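Local structure of IPT/TIG domain-containing protein BACOVA_02650 (Bacteroides ovatus, 5E7H) at residues A[123-129]-A[246-252]; A[113-117]-A[166-170]. The protein binds polysaccharide at the cell surface and probably captures xyloglucan there before its transport into the periplasm for degradation. One frame throughout, in Å; residues are numbered along the deposited sequence.

Interaction 1: A[123-129]-A[246-252]; sequences LGITGTV and ATIEVYF. With ACT (acetate ion), chain H.
L123, I125, V129, I248, V250 and F252 form the apolar face of an antiparallel strand pair in the beta-sandwich of the xyloglucan-binding domain. Here, with I125 in mm and F252 at chi1 m, L123 CD2 lies 3.9 Å from F252 CD1, I125 CG1 4.2 Å from F252 CE1, and I125 CG2 4.3 Å from I248 CD1. W136 and F177 of the second sheet pack on this face. The strand axes of 123-126 and 246-252 approach to 4.7 Å, with N-to-C directions at 171°. L123-F252, I125-V250, G127-I248 and V129-A246 are hydrogen-bonded pairs. I125 N to V250 O is 2.8 Å and F252 N to L123 O is 2.9 Å. The non-hydrogen-bonded pairs alternate with them. The chain turns a corner at G127, yet the ladder continues through it. G127 has phi/psi 125/-170, where a CB would jam against the preceding carbonyl. On the other face Y251 packs beside G124, with G124 CA 3.7 Å from Y251 CD1. Y251 OH donates to E249 OE2 at 2.6 Å, and T126 CG2 meets E249 CG at 3.7 Å. At the exposed end T128 OG1 and T247 OG1 are hydrogen-bonded at 2.9 Å. T128 N donates to acetate OXT at 3.0 Å.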
loop_
_atom_site.group_PDB
_atom_site.type_symbol
_atom_site.label_atom_id
_atom_site.label_comp_id
_atom_site.label_asym_id
_atom_site.label_seq_id
_atom_site.Cartn_x
_atom_site.Cartn_y
_atom_site.Cartn_z
ATOM N N LEU A 123 1.426 -9.320 7.177
ATOM C CA LEU A 123 0.942 -10.617 6.701
ATOM C C LEU A 123 1.940 -11.222 5.740
ATOM O O LEU A 123 2.399 -10.538 4.834
ATOM C CB LEU A 123 -0.403 -10.438 5.985
ATOM C CG LEU A 123 -0.933 -11.618 5.153
ATOM C CD1 LEU A 123 -1.284 -12.782 6.054
ATOM C CD2 LEU A 123 -2.117 -11.201 4.315
ATOM N N GLY A 124 2.262 -12.490 5.943
ATOM C CA GLY A 124 3.099 -13.221 5.011
ATOM C C GLY A 124 2.340 -14.345 4.346
ATOM O O GLY A 124 1.659 -15.141 5.006
ATOM N N ILE A 125 2.472 -14.405 3.027
ATOM C CA ILE A 125 2.030 -15.557 2.253
ATOM C C ILE A 125 3.298 -16.089 1.597
ATOM O O ILE A 125 3.791 -15.507 0.621
ATOM C CB ILE A 125 0.981 -15.172 1.221
ATOM C CG1 ILE A 125 -0.266 -14.577 1.876
ATOM C CG2 ILE A 125 0.609 -16.385 0.336
ATOM C CD1 ILE A 125 -1.084 -15.502 2.646
ATOM N N THR A 126 3.858 -17.154 2.155
ATOM C CA THR A 126 5.164 -17.624 1.736
ATOM C C THR A 126 5.160 -19.134 1.646
ATOM O O THR A 126 4.422 -19.824 2.358
ATOM C CB THR A 126 6.271 -17.190 2.713
ATOM O OG1 THR A 126 6.229 -18.012 3.894
ATOM C CG2 THR A 126 6.140 -15.718 3.090
ATOM N N GLY A 127 6.019 -19.665 0.790
ATOM C CA GLY A 127 6.198 -21.087 0.716
ATOM C C GLY A 127 5.995 -21.657 -0.664
ATOM O O GLY A 127 5.836 -20.932 -1.643
ATOM N N THR A 128 5.948 -22.978 -0.707
ATOM C CA THR A 128 5.863 -23.708 -1.959
ATOM C C THR A 128 4.431 -24.181 -2.194
ATOM O O THR A 128 3.797 -24.706 -1.274
ATOM C CB THR A 128 6.800 -24.897 -1.951
ATOM O OG1 THR A 128 8.108 -24.479 -1.547
ATOM C CG2 THR A 128 6.895 -25.475 -3.319
ATOM N N VAL A 129 3.942 -23.986 -3.419
ATOM C CA VAL A 129 2.585 -24.400 -3.793
ATOM C C VAL A 129 2.631 -25.265 -5.049
ATOM O O VAL A 129 3.355 -24.974 -5.993
ATOM C CB VAL A 129 1.648 -23.161 -3.990
ATOM C CG1 VAL A 129 2.182 -22.184 -5.028
ATOM C CG2 VAL A 129 0.205 -23.605 -4.331
ATOM N N ALA A 246 5.479 -23.665 -7.632
ATOM C CA ALA A 246 6.182 -22.403 -7.467
ATOM C C ALA A 246 6.410 -22.130 -6.004
ATOM O O ALA A 246 5.632 -22.557 -5.162
ATOM C CB ALA A 246 5.369 -21.274 -8.072
ATOM N N THR A 247 7.437 -21.348 -5.700
ATOM C CA THR A 247 7.682 -20.921 -4.340
ATOM C C THR A 247 7.627 -19.411 -4.382
ATOM O O THR A 247 8.206 -18.788 -5.273
ATOM C CB THR A 247 9.030 -21.474 -3.829
ATOM O OG1 THR A 247 8.948 -22.912 -3.782
ATOM C CG2 THR A 247 9.369 -20.933 -2.460
ATOM N N ILE A 248 6.869 -18.820 -3.467
ATOM C CA ILE A 248 6.744 -17.369 -3.445
ATOM C C ILE A 248 6.985 -16.867 -2.030
ATOM O O ILE A 248 6.974 -17.639 -1.076
ATOM C CB ILE A 248 5.366 -16.894 -3.969
ATOM C CG1 ILE A 248 4.238 -17.138 -2.940
ATOM C CG2 ILE A 248 5.045 -17.580 -5.316
ATOM C CD1 ILE A 248 2.864 -16.592 -3.347
ATOM N N GLU A 249 7.230 -15.566 -1.905
ATOM C CA GLU A 249 7.409 -14.935 -0.602
ATOM C C GLU A 249 6.886 -13.518 -0.728
ATOM O O GLU A 249 7.549 -12.657 -1.324
ATOM C CB GLU A 249 8.873 -14.978 -0.163
ATOM C CG GLU A 249 9.093 -14.410 1.208
ATOM C CD GLU A 249 10.541 -14.438 1.658
ATOM O OE1 GLU A 249 11.429 -14.903 0.894
ATOM O OE2 GLU A 249 10.779 -13.998 2.795
ATOM N N VAL A 250 5.678 -13.297 -0.211
ATOM C CA VAL A 250 4.964 -12.031 -0.404
ATOM C C VAL A 250 4.455 -11.547 0.937
ATOM O O VAL A 250 3.879 -12.327 1.704
ATOM C CB VAL A 250 3.793 -12.186 -1.386
ATOM C CG1 VAL A 250 3.099 -10.849 -1.639
ATOM C CG2 VAL A 250 4.289 -12.795 -2.701
ATOM N N TYR A 251 4.669 -10.266 1.232
ATOM C CA TYR A 251 4.187 -9.663 2.481
ATOM C C TYR A 251 3.252 -8.513 2.170
ATOM O O TYR A 251 3.411 -7.850 1.142
ATOM C CB TYR A 251 5.355 -9.155 3.362
ATOM C CG TYR A 251 6.334 -10.267 3.691
ATOM C CD1 TYR A 251 6.093 -11.142 4.737
ATOM C CD2 TYR A 251 7.443 -10.496 2.891
ATOM C CE1 TYR A 251 6.947 -12.193 5.000
ATOM C CE2 TYR A 251 8.309 -11.540 3.150
ATOM C CZ TYR A 251 8.047 -12.395 4.204
ATOM O OH TYR A 251 8.871 -13.463 4.489
ATOM N N PHE A 252 2.286 -8.302 3.063
ATOM C CA PHE A 252 1.279 -7.235 2.937
ATOM C C PHE A 252 1.131 -6.457 4.233
ATOM O O PHE A 252 1.216 -7.028 5.316
ATOM C CB PHE A 252 -0.115 -7.800 2.604
ATOM C CG PHE A 252 -0.203 -8.650 1.363
ATOM C CD1 PHE A 252 0.142 -9.994 1.381
ATOM C CD2 PHE A 252 -0.683 -8.113 0.189
ATOM C CE1 PHE A 252 0.035 -10.760 0.226
ATOM C CE2 PHE A 252 -0.798 -8.890 -0.951
ATOM C CZ PHE A 252 -0.443 -10.214 -0.916
HETATM C C ACT H . 6.186 -23.968 2.957
HETATM O O ACT H . 6.842 -23.205 3.714
HETATM O OXT ACT H . 6.692 -24.374 1.877
HETATM C CH3 ACT H . 4.788 -24.388 3.340
#

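Interaction 2: A[113-117]-A[166-170]; sequences SAPYV and CFVKE. With FMT (formic acid), chain C; FMT (formic acid), chain D.
A type VIa turn with a cis-proline in the xyloglucan-binding domain packs on an aromatic side chain from the end of a sheet strand. Segment 113-117 is loop, and its A114-P115 peptide is cis. Y116 N donates to S113 O at 2.8 Å and closes the turn, with A114 at -55/141 and P115 at -91/16. Residues 166-168 are strand, and the chain leaves it at K169. The nearest CA pairs are P115-F167 at 6.4 Å and A114-K169 at 7.1 Å. With F167 at chi1 t, P115 lies over one face of its ring in a CH-pi contact, P115 CA being 3.8 Å from the F167 ring centroid. P115 CB is 3.6 Å from F167 CG. A114 CB is 3.7 Å from F167 CE1, and Y116 CE2 is 4.0 Å from F167 CZ. The K169 chain runs beside the turn, with K169 CD 3.9 Å from A114 CB. No hydrogen bond joins the two segments. Formic acid of chain C accepts from A114 N at its O2 (2.8 Å), and K169 NZ reaches the same O2 weakly at 3.4 Å. W207 meets F167 edge-to-face and touches P115. Strand 160-168 runs between strands 207-213 and 246-259, and the loop packs across them.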
loop_
_atom_site.group_PDB
_atom_site.type_symbol
_atom_site.label_atom_id
_atom_site.label_comp_id
_atom_site.label_asym_id
_atom_site.label_seq_id
_atom_site.Cartn_x
_atom_site.Cartn_y
_atom_site.Cartn_z
ATOM N N SER A 113 16.416 -10.512 7.231
ATOM C CA SER A 113 15.745 -11.283 6.192
ATOM C C SER A 113 14.537 -10.540 5.670
ATOM O O SER A 113 14.000 -9.645 6.328
ATOM C CB SER A 113 15.310 -12.649 6.718
ATOM O OG SER A 113 14.408 -12.498 7.784
ATOM N N ALA A 114 14.089 -10.910 4.476
ATOM C CA ALA A 114 12.940 -10.251 3.884
ATOM C C ALA A 114 11.715 -10.291 4.816
ATOM O O ALA A 114 11.464 -11.316 5.485
ATOM C CB ALA A 114 12.608 -10.907 2.558
ATOM N N PRO A 115 10.944 -9.188 4.869
ATOM C CA PRO A 115 11.000 -7.985 4.025
ATOM C C PRO A 115 11.917 -6.863 4.559
ATOM O O PRO A 115 11.805 -5.729 4.087
ATOM C CB PRO A 115 9.549 -7.544 4.003
ATOM C CG PRO A 115 9.065 -7.889 5.397
ATOM C CD PRO A 115 9.735 -9.191 5.720
ATOM N N TYR A 116 12.782 -7.227 5.497
ATOM C CA TYR A 116 13.897 -6.412 6.030
ATOM C C TYR A 116 13.428 -5.303 6.955
ATOM O O TYR A 116 13.978 -5.190 8.062
ATOM C CB TYR A 116 14.781 -5.840 4.902
ATOM C CG TYR A 116 15.342 -6.904 3.999
ATOM C CD1 TYR A 116 16.288 -7.813 4.468
ATOM C CD2 TYR A 116 14.915 -7.004 2.688
ATOM C CE1 TYR A 116 16.793 -8.797 3.628
ATOM C CE2 TYR A 116 15.408 -7.983 1.851
ATOM C CZ TYR A 116 16.340 -8.871 2.329
ATOM O OH TYR A 116 16.826 -9.846 1.480
ATOM N N VAL A 117 12.457 -4.494 6.523
ATOM C CA VAL A 117 11.813 -3.493 7.359
ATOM C C VAL A 117 10.303 -3.725 7.347
ATOM O O VAL A 117 9.766 -4.334 6.418
ATOM C CB VAL A 117 12.146 -2.052 6.893
ATOM C CG1 VAL A 117 13.622 -1.762 7.137
ATOM C CG2 VAL A 117 11.807 -1.833 5.437
ATOM N N CYS A 166 3.074 -3.818 -0.242
ATOM C CA CYS A 166 3.374 -5.198 -0.613
ATOM C C CYS A 166 4.871 -5.362 -0.846
ATOM O O CYS A 166 5.512 -4.478 -1.422
ATOM C CB CYS A 166 2.600 -5.563 -1.850
ATOM S SG CYS A 166 2.731 -7.296 -2.350
ATOM N N PHE A 167 5.426 -6.476 -0.385
ATOM C CA PHE A 167 6.812 -6.836 -0.654
ATOM C C PHE A 167 6.827 -8.188 -1.337
ATOM O O PHE A 167 6.324 -9.153 -0.781
ATOM C CB PHE A 167 7.623 -6.880 0.651
ATOM C CG PHE A 167 9.082 -7.271 0.468
ATOM C CD1 PHE A 167 9.442 -8.581 0.157
ATOM C CD2 PHE A 167 10.087 -6.340 0.670
ATOM C CE1 PHE A 167 10.792 -8.937 -0.003
ATOM C CE2 PHE A 167 11.437 -6.706 0.531
ATOM C CZ PHE A 167 11.768 -8.003 0.198
ATOM N N VAL A 168 7.394 -8.235 -2.538
ATOM C CA VAL A 168 7.556 -9.487 -3.281
ATOM C C VAL A 168 9.050 -9.819 -3.358
ATOM O O VAL A 168 9.847 -9.011 -3.861
ATOM C CB VAL A 168 6.969 -9.378 -4.697
ATOM C CG1 VAL A 168 7.276 -10.657 -5.518
ATOM C CG2 VAL A 168 5.465 -9.075 -4.642
ATOM N N LYS A 169 9.460 -10.985 -2.860
ATOM C CA LYS A 169 10.880 -11.345 -2.866
ATOM C C LYS A 169 11.419 -11.527 -4.282
ATOM O O LYS A 169 12.514 -11.012 -4.615
ATOM C CB LYS A 169 11.121 -12.624 -2.055
ATOM C CG LYS A 169 12.593 -13.056 -1.954
ATOM C CD LYS A 169 13.345 -12.148 -1.013
ATOM C CE LYS A 169 14.823 -12.510 -0.937
ATOM N NZ LYS A 169 15.020 -13.805 -0.246
ATOM N N GLU A 170 10.696 -12.309 -5.093
ATOM C CA GLU A 170 11.100 -12.647 -6.465
ATOM C C GLU A 170 9.859 -12.779 -7.305
ATOM O O GLU A 170 8.808 -13.186 -6.801
ATOM C CB GLU A 170 11.876 -13.978 -6.537
ATOM C CG GLU A 170 12.946 -14.218 -5.490
ATOM C CD GLU A 170 14.297 -13.626 -5.857
ATOM O OE1 GLU A 170 14.378 -12.882 -6.860
ATOM O OE2 GLU A 170 15.280 -13.917 -5.139
HETATM C C FMT C . 16.458 -13.430 3.136
HETATM O O1 FMT C . 17.441 -12.815 2.651
HETATM O O2 FMT C . 15.304 -12.952 2.985
HETATM C C FMT D . 18.989 -14.192 -0.739
HETATM O O1 FMT D . 18.341 -13.989 0.323
HETATM O O2 FMT D . 18.605 -15.082 -1.546
#

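Overall arrangement
Both interactions involve one sheet of the xyloglucan-binding domain. Strand 246-259 is shared: it pairs with 121-126 in interaction 1 and with 160-168, the strand of interaction 2. Backbone hydrogen bonds Y251 N to F167 O (2.8 Å) and K169 N to E249 O (3.0 Å) link them. Interaction 1 is a backbone ladder with one face buried between the sheets and an exposed end at T128 and T247. Interaction 2 is smaller and depends on side chains, with a loop lying on the sheet's other face. They meet there, where E249 OE2 is 3.6 Å from A114 CB. Both hold small molecules, probably from the crystallisation liquor: acetate on T128 N, formic acid on A114 N.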